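Local coordinates for nuclear RNA export factor 2 (Drosophila melanogaster, PDB 6MRK), which works in the Drosophila ovary in a complex with Piwi and Nxt1 that silences transposons cotranscriptionally, and may also take part in mRNA export from the nucleus, at residues T93-V96 and E97-Q101; E13-A17 and F18-Y22; T188-K192 and T193-N197. All blocks are in the same frame, centred on the assembly; numbering follows the deposited sequence.

All three contacts are local, joining residues a few places apart. Contacts 1 and 2 lie on helices 92-99 and 12-27 of the NTF2-like domain and are partly buried, their buried residues facing the domain interior. Their centres are 21 Å apart, yet Leu99 CD2 of contact 1 lies 4.2 Å from Tyr22 OH of contact 2. Both rely on backbone bonds and aliphatic pairs, with Glu97 exposed in contact 1 and Glu20 at the margin of contact 2, against the sheet. Contact 3 lies at the surface, about 15 Å from either at the nearest atoms. There strand 176-188 gives way to helix 192-197 beside another protein chain, and helix-start chemistry replaces mid-helix packing.

Contact 1 of 3, residues T93-V96 and E97-Q101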
ATOM      1  N   THR A  93       0.852  18.731   8.027  1.00 35.77           N
ATOM      2  CA  THR A  93       1.766  19.771   7.477  1.00 35.24           C
ATOM      3  C   THR A  93       2.919  19.035   6.772  1.00 35.26           C
ATOM      4  O   THR A  93       3.183  19.337   5.592  1.00 35.03           O
ATOM      5  CB  THR A  93       2.216  20.784   8.540  1.00 33.35           C
ATOM      6  OG1 THR A  93       2.897  20.077   9.575  1.00 41.04           O
ATOM      7  CG2 THR A  93       1.080  21.567   9.159  1.00 33.15           C
ATOM      8  N   TYR A  94       3.540  18.064   7.449  1.00 35.90           N
ATOM      9  CA  TYR A  94       4.788  17.387   7.009  1.00 36.30           C
ATOM     10  C   TYR A  94       4.504  16.547   5.773  1.00 35.11           C
ATOM     11  O   TYR A  94       5.330  16.519   4.846  1.00 35.25           O
ATOM     12  CB  TYR A  94       5.382  16.513   8.114  1.00 38.86           C
ATOM     13  CG  TYR A  94       6.150  17.295   9.151  1.00 47.15           C
ATOM     14  CD1 TYR A  94       7.227  18.088   8.778  1.00 54.15           C
ATOM     15  CD2 TYR A  94       5.802  17.275  10.495  1.00 49.29           C
ATOM     16  CE1 TYR A  94       7.944  18.827   9.707  1.00 52.73           C
ATOM     17  CE2 TYR A  94       6.504  18.012  11.436  1.00 49.39           C
ATOM     18  CZ  TYR A  94       7.584  18.783  11.040  1.00 50.67           C
ATOM     19  OH  TYR A  94       8.292  19.520  11.939  1.00 53.28           O
ATOM     20  N   ILE A  95       3.358  15.877   5.759  1.00 34.22           N
ATOM     21  CA  ILE A  95       2.941  15.022   4.614  1.00 34.14           C
ATOM     22  C   ILE A  95       2.740  15.907   3.379  1.00 34.46           C
ATOM     23  O   ILE A  95       3.356  15.635   2.321  1.00 33.79           O
ATOM     24  CB  ILE A  95       1.685  14.222   4.982  1.00 35.17           C
ATOM     25  CG1 ILE A  95       2.032  13.147   6.015  1.00 35.72           C
ATOM     26  CG2 ILE A  95       1.022  13.635   3.745  1.00 35.99           C
ATOM     27  CD1 ILE A  95       0.833  12.525   6.679  1.00 34.97           C
ATOM     28  N   VAL A  96       1.923  16.946   3.505  1.00 34.19           N
ATOM     29  CA  VAL A  96       1.537  17.788   2.341  1.00 33.60           C
ATOM     30  C   VAL A  96       2.812  18.437   1.806  1.00 32.52           C
ATOM     31  O   VAL A  96       2.957  18.555   0.576  1.00 34.28           O
ATOM     32  CB  VAL A  96       0.440  18.799   2.716  1.00 34.98           C
ATOM     33  CG1 VAL A  96      -0.082  19.546   1.505  1.00 36.01           C
ATOM     34  CG2 VAL A  96      -0.721  18.104   3.393  1.00 37.60           C
ATOM     35  N   GLU A  97       3.726  18.779   2.707  1.00 33.87           N
ATOM     36  CA  GLU A  97       5.065  19.354   2.394  1.00 34.55           C
ATOM     37  C   GLU A  97       5.834  18.422   1.445  1.00 33.22           C
ATOM     38  O   GLU A  97       6.447  18.946   0.523  1.00 34.15           O
ATOM     39  CB  GLU A  97       5.803  19.651   3.708  1.00 36.20           C
ATOM     40  CG  GLU A  97       7.321  19.709   3.610  1.00 38.61           C
ATOM     41  CD  GLU A  97       8.045  20.227   4.851  1.00 39.67           C
ATOM     42  OE1 GLU A  97       7.363  20.646   5.811  1.00 37.05           O
ATOM     43  OE2 GLU A  97       9.300  20.245   4.837  1.00 42.50           O
ATOM     44  N   ILE A  98       5.818  17.102   1.651  1.00 33.72           N
ATOM     45  CA  ILE A  98       6.541  16.136   0.766  1.00 33.00           C
ATOM     46  C   ILE A  98       5.768  16.032  -0.546  1.00 31.51           C
ATOM     47  O   ILE A  98       6.406  16.029  -1.609  1.00 33.97           O
ATOM     48  CB  ILE A  98       6.727  14.746   1.427  1.00 34.53           C
ATOM     49  CG1 ILE A  98       7.696  14.802   2.608  1.00 34.18           C
ATOM     50  CG2 ILE A  98       7.179  13.710   0.398  1.00 34.53           C
ATOM     51  CD1 ILE A  98       9.016  15.491   2.287  1.00 36.33           C
ATOM     52  N   LEU A  99       4.445  15.945  -0.445  1.00 30.49           N
ATOM     53  CA  LEU A  99       3.529  15.695  -1.580  1.00 31.23           C
ATOM     54  C   LEU A  99       3.637  16.823  -2.607  1.00 32.95           C
ATOM     55  O   LEU A  99       3.368  16.561  -3.791  1.00 35.42           O
ATOM     56  CB  LEU A  99       2.103  15.588  -1.033  1.00 32.89           C
ATOM     57  CG  LEU A  99       1.505  14.182  -0.933  1.00 32.87           C
ATOM     58  CD1 LEU A  99       2.476  13.170  -0.363  1.00 33.36           C
ATOM     59  CD2 LEU A  99       0.245  14.214  -0.101  1.00 33.53           C
ATOM     60  N   LEU A 100       3.986  18.032  -2.173  1.00 33.41           N
ATOM     61  CA  LEU A 100       4.063  19.216  -3.064  1.00 34.96           C
ATOM     62  C   LEU A 100       5.378  19.237  -3.842  1.00 34.64           C
ATOM     63  O   LEU A 100       5.508  20.080  -4.750  1.00 36.88           O
ATOM     64  CB  LEU A 100       3.909  20.477  -2.214  1.00 37.17           C
ATOM     65  CG  LEU A 100       2.488  20.755  -1.734  1.00 36.82           C
ATOM     66  CD1 LEU A 100       2.412  22.102  -1.057  1.00 39.18           C
ATOM     67  CD2 LEU A 100       1.511  20.719  -2.892  1.00 38.60           C
ATOM     68  N   GLN A 101       6.319  18.367  -3.484  1.00 33.97           N
ATOM     69  CA  GLN A 101       7.652  18.281  -4.124  1.00 32.97           C
ATOM     70  C   GLN A 101       7.653  17.210  -5.204  1.00 35.10           C
ATOM     71  O   GLN A 101       8.658  17.124  -5.940  1.00 37.14           O
ATOM     72  CB  GLN A 101       8.707  17.903  -3.099  1.00 31.79           C
ATOM     73  CG  GLN A 101       8.647  18.778  -1.868  1.00 33.48           C
ATOM     74  CD  GLN A 101       9.860  18.571  -1.007  1.00 32.26           C
ATOM     75  OE1 GLN A 101       9.753  18.264   0.173  1.00 35.57           O
ATOM     76  NE2 GLN A 101      11.030  18.692  -1.603  1.00 31.71           N
TER
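The short amphipathic helix 92-99 carries Ile95 and Leu99 on its buried face, one turn apart. Their side chains lie side by side and point the same way, with CG2 of Ile95 4.0 Å from CD2 of Leu99. The first torsion of Ile95 (chi1 -70°) puts CG2 beside the carbonyl carbon, on the side facing the next turn. Branched aliphatic groups suit this buried stripe, since both residues rest on Phe45 of strand 44-49. Val96 and Leu100 make a looser pair, CG1 to CG 4.3 Å. On the exposed side, Glu97 stretches its chain back alongside Tyr94: OE1 approaches ring atom CD1 at 3.9 Å, and the carboxylate lies beside the ring at an oblique angle, the planes 39° apart. Both residues are exposed, which suits a charged chain and a tyrosine.

The backbone ties the turns together. Leu99 N bonds to Ile95 O at 3.0 Å, and Glu97 N reaches Thr93 O at 3.0 Å. Leu100 N to Val96 O continues the ladder, while Leu99 O also takes a bond from Arg32. The arrangement is typical of an alpha-helix lying on the curved sheet of an NTF2-like fold.

Contact 2 of 3, residues E13-A17 and F18-Y22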
ATOM      1  N   GLU A  13     -19.672   2.578  -3.862  1.00 55.23           N
ATOM      2  CA  GLU A  13     -19.603   3.931  -4.477  1.00 59.42           C
ATOM      3  C   GLU A  13     -18.580   4.802  -3.725  1.00 60.24           C
ATOM      4  O   GLU A  13     -18.425   5.958  -4.136  1.00 60.22           O
ATOM      5  CB  GLU A  13     -20.984   4.567  -4.677  1.00 63.97           C
ATOM      6  CG  GLU A  13     -21.874   4.657  -3.454  1.00 70.60           C
ATOM      7  CD  GLU A  13     -23.079   5.557  -3.695  1.00 76.11           C
ATOM      8  OE1 GLU A  13     -23.422   5.800  -4.883  1.00 73.85           O
ATOM      9  OE2 GLU A  13     -23.662   6.032  -2.701  1.00 85.53           O
ATOM     10  N   LEU A  14     -17.853   4.255  -2.736  1.00 66.52           N
ATOM     11  CA  LEU A  14     -16.675   4.905  -2.079  1.00 66.58           C
ATOM     12  C   LEU A  14     -15.422   4.747  -2.949  1.00 61.25           C
ATOM     13  O   LEU A  14     -14.469   5.522  -2.762  1.00 60.02           O
ATOM     14  CB  LEU A  14     -16.430   4.311  -0.685  1.00 70.28           C
ATOM     15  CG  LEU A  14     -14.966   4.260  -0.231  1.00 73.93           C
ATOM     16  CD1 LEU A  14     -14.833   4.619   1.242  1.00 71.26           C
ATOM     17  CD2 LEU A  14     -14.333   2.897  -0.530  1.00 74.24           C
ATOM     18  N   VAL A  15     -15.372   3.764  -3.838  1.00 58.77           N
ATOM     19  CA  VAL A  15     -14.206   3.665  -4.758  1.00 61.73           C
ATOM     20  C   VAL A  15     -14.216   4.952  -5.582  1.00 52.55           C
ATOM     21  O   VAL A  15     -13.294   5.739  -5.429  1.00 57.42           O
ATOM     22  CB  VAL A  15     -14.207   2.394  -5.633  1.00 66.15           C
ATOM     23  CG1 VAL A  15     -12.987   2.334  -6.559  1.00 60.06           C
ATOM     24  CG2 VAL A  15     -14.289   1.133  -4.775  1.00 65.72           C
ATOM     25  N   GLY A  16     -15.259   5.186  -6.363  1.00 46.38           N
ATOM     26  CA  GLY A  16     -15.326   6.360  -7.250  1.00 46.53           C
ATOM     27  C   GLY A  16     -15.304   7.664  -6.475  1.00 45.61           C
ATOM     28  O   GLY A  16     -14.648   8.602  -6.925  1.00 53.98           O
ATOM     29  N   ALA A  17     -16.001   7.738  -5.344  1.00 43.55           N
ATOM     30  CA  ALA A  17     -16.147   8.985  -4.565  1.00 44.35           C
ATOM     31  C   ALA A  17     -14.781   9.421  -4.031  1.00 44.54           C
ATOM     32  O   ALA A  17     -14.341  10.521  -4.395  1.00 52.50           O
ATOM     33  CB  ALA A  17     -17.149   8.804  -3.453  1.00 47.47           C
ATOM     34  N   PHE A  18     -14.132   8.602  -3.204  1.00 40.54           N
ATOM     35  CA  PHE A  18     -12.867   8.985  -2.532  1.00 38.01           C
ATOM     36  C   PHE A  18     -11.698   8.866  -3.514  1.00 35.72           C
ATOM     37  O   PHE A  18     -11.006   9.861  -3.730  1.00 35.79           O
ATOM     38  CB  PHE A  18     -12.615   8.140  -1.283  1.00 38.36           C
ATOM     39  CG  PHE A  18     -11.180   8.182  -0.828  1.00 38.08           C
ATOM     40  CD1 PHE A  18     -10.599   9.392  -0.492  1.00 36.59           C
ATOM     41  CD2 PHE A  18     -10.403   7.031  -0.783  1.00 38.67           C
ATOM     42  CE1 PHE A  18      -9.279   9.455  -0.084  1.00 38.37           C
ATOM     43  CE2 PHE A  18      -9.077   7.092  -0.384  1.00 39.04           C
ATOM     44  CZ  PHE A  18      -8.520   8.306  -0.038  1.00 42.12           C
ATOM     45  N   LEU A  19     -11.462   7.668  -4.044  1.00 35.86           N
ATOM     46  CA  LEU A  19     -10.215   7.302  -4.765  1.00 36.69           C
ATOM     47  C   LEU A  19     -10.112   8.165  -6.021  1.00 36.28           C
ATOM     48  O   LEU A  19      -9.099   8.850  -6.209  1.00 31.55           O
ATOM     49  CB  LEU A  19     -10.258   5.808  -5.102  1.00 37.96           C
ATOM     50  CG  LEU A  19      -8.926   5.133  -5.418  1.00 39.05           C
ATOM     51  CD1 LEU A  19      -7.872   5.453  -4.373  1.00 39.09           C
ATOM     52  CD2 LEU A  19      -9.126   3.631  -5.526  1.00 41.43           C
ATOM     53  N   GLU A  20     -11.180   8.195  -6.802  1.00 41.54           N
ATOM     54  CA  GLU A  20     -11.204   8.874  -8.117  1.00 48.30           C
ATOM     55  C   GLU A  20     -11.338  10.394  -7.949  1.00 45.32           C
ATOM     56  O   GLU A  20     -11.039  11.080  -8.918  1.00 58.07           O
ATOM     57  CB  GLU A  20     -12.288   8.262  -9.010  1.00 56.35           C
ATOM     58  CG  GLU A  20     -12.005   6.805  -9.365  1.00 61.72           C
ATOM     59  CD  GLU A  20     -13.087   6.054 -10.128  1.00 65.33           C
ATOM     60  OE1 GLU A  20     -13.031   4.799 -10.134  1.00 67.35           O
ATOM     61  OE2 GLU A  20     -13.980   6.714 -10.712  1.00 68.07           O
ATOM     62  N   ASN A  21     -11.716  10.926  -6.791  1.00 40.08           N
ATOM     63  CA  ASN A  21     -11.665  12.398  -6.565  1.00 40.03           C
ATOM     64  C   ASN A  21     -10.273  12.775  -6.046  1.00 37.11           C
ATOM     65  O   ASN A  21      -9.652  13.702  -6.598  1.00 36.51           O
ATOM     66  CB  ASN A  21     -12.767  12.895  -5.623  1.00 44.15           C
ATOM     67  CG  ASN A  21     -14.113  13.016  -6.312  1.00 47.36           C
ATOM     68  OD1 ASN A  21     -14.189  13.314  -7.500  1.00 57.30           O
ATOM     69  ND2 ASN A  21     -15.184  12.764  -5.587  1.00 45.66           N
ATOM     70  N   TYR A  22      -9.805  12.078  -5.013  1.00 35.59           N
ATOM     71  CA  TYR A  22      -8.452  12.236  -4.423  1.00 32.76           C
ATOM     72  C   TYR A  22      -7.354  12.142  -5.495  1.00 32.03           C
ATOM     73  O   TYR A  22      -6.463  12.978  -5.493  1.00 29.99           O
ATOM     74  CB  TYR A  22      -8.175  11.152  -3.378  1.00 32.56           C
ATOM     75  CG  TYR A  22      -6.783  11.281  -2.842  1.00 31.76           C
ATOM     76  CD1 TYR A  22      -5.704  10.829  -3.582  1.00 33.06           C
ATOM     77  CD2 TYR A  22      -6.536  11.983  -1.678  1.00 32.02           C
ATOM     78  CE1 TYR A  22      -4.403  11.015  -3.148  1.00 35.74           C
ATOM     79  CE2 TYR A  22      -5.241  12.177  -1.223  1.00 35.83           C
ATOM     80  CZ  TYR A  22      -4.165  11.691  -1.960  1.00 38.05           C
ATOM     81  OH  TYR A  22      -2.870  11.849  -1.533  1.00 38.90           O
TER
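Val15 and Leu19 form the apolar pair of this stretch of helix 12-27, a long helix packed against the curved sheet of the NTF2-like domain. CG1 of Val15 lies 4.2 Å from CD2 of Leu19, one turn further on. Leu19 holds CG anti to the backbone N (chi1 -160°), which carries its branched end to the side where the sheet lies. Val15, a compact apolar residue, packs on Thr114 and Val116 of strand 104-119, and Leu19 also reaches Thr114. Leu14 and Phe18 work on another part of the same covering: Leu14 meets Ile126 and Phe164, while the flat ring of Phe18 packs edge-to-face with Phe160.

Two backbone bonds cross between the segments. Leu19 N meets Val15 O at 3.0 Å. Phe18 N lies 3.1 Å from Leu14 O, and here the donor stands well above the carbonyl plane, 43° out of it. The helix widens to a pi-type turn at 15-17, and this displaced donor may reflect that local departure from a regular alpha-helix.

The polar side chains take two different places. Asn21 is on the outer side, where a short, polar residue fits an exposed position; with chi1 -78° it folds its amide back over the preceding turn, bringing ND2 to 2.7 Å from Ala17 O. Glu20 lies instead at the edge of the sheet face, against Phe109 of strand 104-119. The extended Glu20 chain runs back along the helix over the bare backbone of Gly16, with its CD and its carboxylate oxygen OE2 each 3.7 Å from Gly16 CA.

Contact 3 of 3, residues T188-K192 and T193-N197; sequences TNPSK and TAIRN
Ser191 stands at the N-cap of helix 192-197, and its carbonyl oxygen takes two backbone donors, Ala194 N at 2.8 Å and Ile195 N at 3.2 Å. The two use it differently: Ile195 N lies in the carbonyl plane, whereas Ala194 N sits above it, 43° out. Arg196 N then reaches Lys192 O at 3.0 Å, and the helix is under way.

Among the side chains, Pro190 and Ile195 cross obliquely, with CB of Pro190 3.8 Å from CG1 of Ile195 and CG of Pro190 3.9 Å from CD1 of Ile195. Ile195 has CG1 beside its own backbone N (chi1 -57°), which turns that arm back toward the proline. This is a hydrophobic staple: the residue before the N-cap meets the fourth residue after it. Proline suits the first position because its ring is apolar and restricts the backbone leading into the turn; the same ring packs on Tyr51 and Leu131.

Serine is a common N-cap residue. Here OG of Ser191 stands between the backbone N and the carbonyl carbon (chi1 68°), with Thr193 CG2 3.5 Å from it, and Ser191 also packs on an acidic side chain of a neighbouring protein chain, probably Nxt1. Beside the N-cap, Lys192 N bonds to an acidic side chain of that chain, while Asn189 O bonds to a polar side chain of the same neighbour.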
ATOM      1  N   THR A 188       6.913   2.184  -9.499  1.00 32.38           N
ATOM      2  CA  THR A 188       7.471   0.956 -10.110  1.00 35.12           C
ATOM      3  C   THR A 188       7.323   1.014 -11.624  1.00 38.27           C
ATOM      4  O   THR A 188       6.737   1.992 -12.189  1.00 39.04           O
ATOM      5  CB  THR A 188       6.804  -0.328  -9.595  1.00 34.32           C
ATOM      6  OG1 THR A 188       7.318  -1.469 -10.283  1.00 33.25           O
ATOM      7  CG2 THR A 188       5.307  -0.353  -9.779  1.00 33.54           C
ATOM      8  N   ASN A 189       7.866  -0.025 -12.239  1.00 39.30           N
ATOM      9  CA  ASN A 189       7.846  -0.236 -13.697  1.00 38.61           C
ATOM     10  C   ASN A 189       6.403  -0.445 -14.121  1.00 40.54           C
ATOM     11  O   ASN A 189       5.658  -1.176 -13.469  1.00 37.44           O
ATOM     12  CB  ASN A 189       8.695  -1.438 -14.094  1.00 38.92           C
ATOM     13  CG  ASN A 189      10.161  -1.218 -13.808  1.00 38.58           C
ATOM     14  OD1 ASN A 189      10.632  -1.592 -12.739  1.00 38.48           O
ATOM     15  ND2 ASN A 189      10.870  -0.586 -14.730  1.00 37.40           N
ATOM     16  N   PRO A 190       5.977   0.189 -15.233  1.00 42.77           N
ATOM     17  CA  PRO A 190       4.766  -0.246 -15.921  1.00 42.67           C
ATOM     18  C   PRO A 190       4.961  -1.643 -16.530  1.00 47.05           C
ATOM     19  O   PRO A 190       6.048  -1.960 -17.005  1.00 49.25           O
ATOM     20  CB  PRO A 190       4.554   0.816 -17.000  1.00 41.55           C
ATOM     21  CG  PRO A 190       5.936   1.402 -17.220  1.00 41.29           C
ATOM     22  CD  PRO A 190       6.625   1.344 -15.874  1.00 41.02           C
ATOM     23  N   SER A 191       3.905  -2.451 -16.484  1.00 50.23           N
ATOM     24  CA  SER A 191       3.822  -3.761 -17.172  1.00 55.64           C
ATOM     25  C   SER A 191       3.549  -3.552 -18.669  1.00 59.33           C
ATOM     26  O   SER A 191       2.713  -2.670 -19.006  1.00 60.10           O
ATOM     27  CB  SER A 191       2.754  -4.597 -16.541  1.00 59.68           C
ATOM     28  OG  SER A 191       1.469  -4.048 -16.805  1.00 63.06           O
ATOM     29  N   LYS A 192       4.177  -4.359 -19.534  1.00 59.48           N
ATOM     30  CA  LYS A 192       4.053  -4.252 -21.016  1.00 58.81           C
ATOM     31  C   LYS A 192       2.579  -4.081 -21.402  1.00 62.24           C
ATOM     32  O   LYS A 192       2.305  -3.285 -22.315  1.00 71.46           O
ATOM     33  CB  LYS A 192       4.610  -5.488 -21.726  1.00 56.95           C
ATOM     34  CG  LYS A 192       6.102  -5.732 -21.543  1.00 60.05           C
ATOM     35  CD  LYS A 192       6.956  -5.433 -22.761  1.00 62.01           C
ATOM     36  CE  LYS A 192       8.438  -5.613 -22.475  1.00 62.46           C
ATOM     37  NZ  LYS A 192       9.265  -5.472 -23.699  1.00 65.71           N
ATOM     38  N   THR A 193       1.666  -4.777 -20.726  1.00 60.01           N
ATOM     39  CA  THR A 193       0.210  -4.773 -21.044  1.00 66.05           C
ATOM     40  C   THR A 193      -0.354  -3.347 -20.910  1.00 70.28           C
ATOM     41  O   THR A 193      -1.161  -2.940 -21.777  1.00 70.67           O
ATOM     42  CB  THR A 193      -0.580  -5.776 -20.185  1.00 71.43           C
ATOM     43  OG1 THR A 193      -1.684  -5.084 -19.597  1.00 73.63           O
ATOM     44  CG2 THR A 193       0.231  -6.445 -19.091  1.00 75.33           C
ATOM     45  N   ALA A 194       0.042  -2.627 -19.853  1.00 68.65           N
ATOM     46  CA  ALA A 194      -0.445  -1.273 -19.508  1.00 60.09           C
ATOM     47  C   ALA A 194       0.071  -0.280 -20.553  1.00 59.88           C
ATOM     48  O   ALA A 194      -0.728   0.569 -21.020  1.00 58.96           O
ATOM     49  CB  ALA A 194       0.017  -0.931 -18.118  1.00 56.75           C
ATOM     50  N   ILE A 195       1.354  -0.422 -20.913  1.00 58.42           N
ATOM     51  CA  ILE A 195       2.084   0.406 -21.924  1.00 61.36           C
ATOM     52  C   ILE A 195       1.338   0.292 -23.256  1.00 69.72           C
ATOM     53  O   ILE A 195       1.088   1.330 -23.911  1.00 76.58           O
ATOM     54  CB  ILE A 195       3.552  -0.060 -22.049  1.00 56.03           C
ATOM     55  CG1 ILE A 195       4.267  -0.004 -20.697  1.00 58.28           C
ATOM     56  CG2 ILE A 195       4.299   0.732 -23.112  1.00 54.77           C
ATOM     57  CD1 ILE A 195       5.778  -0.143 -20.776  1.00 58.46           C
ATOM     58  N   ARG A 196       1.002  -0.949 -23.611  1.00 71.00           N
ATOM     59  CA  ARG A 196       0.251  -1.360 -24.825  1.00 69.57           C
ATOM     60  C   ARG A 196      -1.066  -0.582 -24.902  1.00 70.66           C
ATOM     61  O   ARG A 196      -1.391  -0.095 -26.009  1.00 69.92           O
ATOM     62  CB  ARG A 196      -0.020  -2.866 -24.721  1.00 71.83           C
ATOM     63  CG  ARG A 196      -0.042  -3.646 -26.030  1.00 69.45           C
ATOM     64  CD  ARG A 196      -1.051  -4.789 -25.962  1.00 72.35           C
ATOM     65  NE  ARG A 196      -0.681  -5.914 -25.096  1.00 72.97           N
ATOM     66  CZ  ARG A 196      -1.542  -6.808 -24.571  1.00 74.63           C
ATOM     67  NH1 ARG A 196      -2.848  -6.733 -24.802  1.00 65.14           N
ATOM     68  NH2 ARG A 196      -1.085  -7.778 -23.793  1.00 75.43           N
ATOM     69  N   ASN A 197      -1.770  -0.472 -23.766  1.00 73.47           N
ATOM     70  CA  ASN A 197      -3.201  -0.064 -23.673  1.00 78.75           C
ATOM     71  C   ASN A 197      -3.359   1.339 -23.074  1.00 73.43           C
ATOM     72  O   ASN A 197      -4.516   1.801 -23.012  1.00 74.76           O
ATOM     73  CB  ASN A 197      -4.026  -1.054 -22.838  1.00 83.38           C
ATOM     74  CG  ASN A 197      -4.870  -1.996 -23.671  1.00 87.12           C
ATOM     75  OD1 ASN A 197      -4.874  -1.932 -24.902  1.00 87.93           O
ATOM     76  ND2 ASN A 197      -5.596  -2.875 -23.000  1.00 87.48           N
TER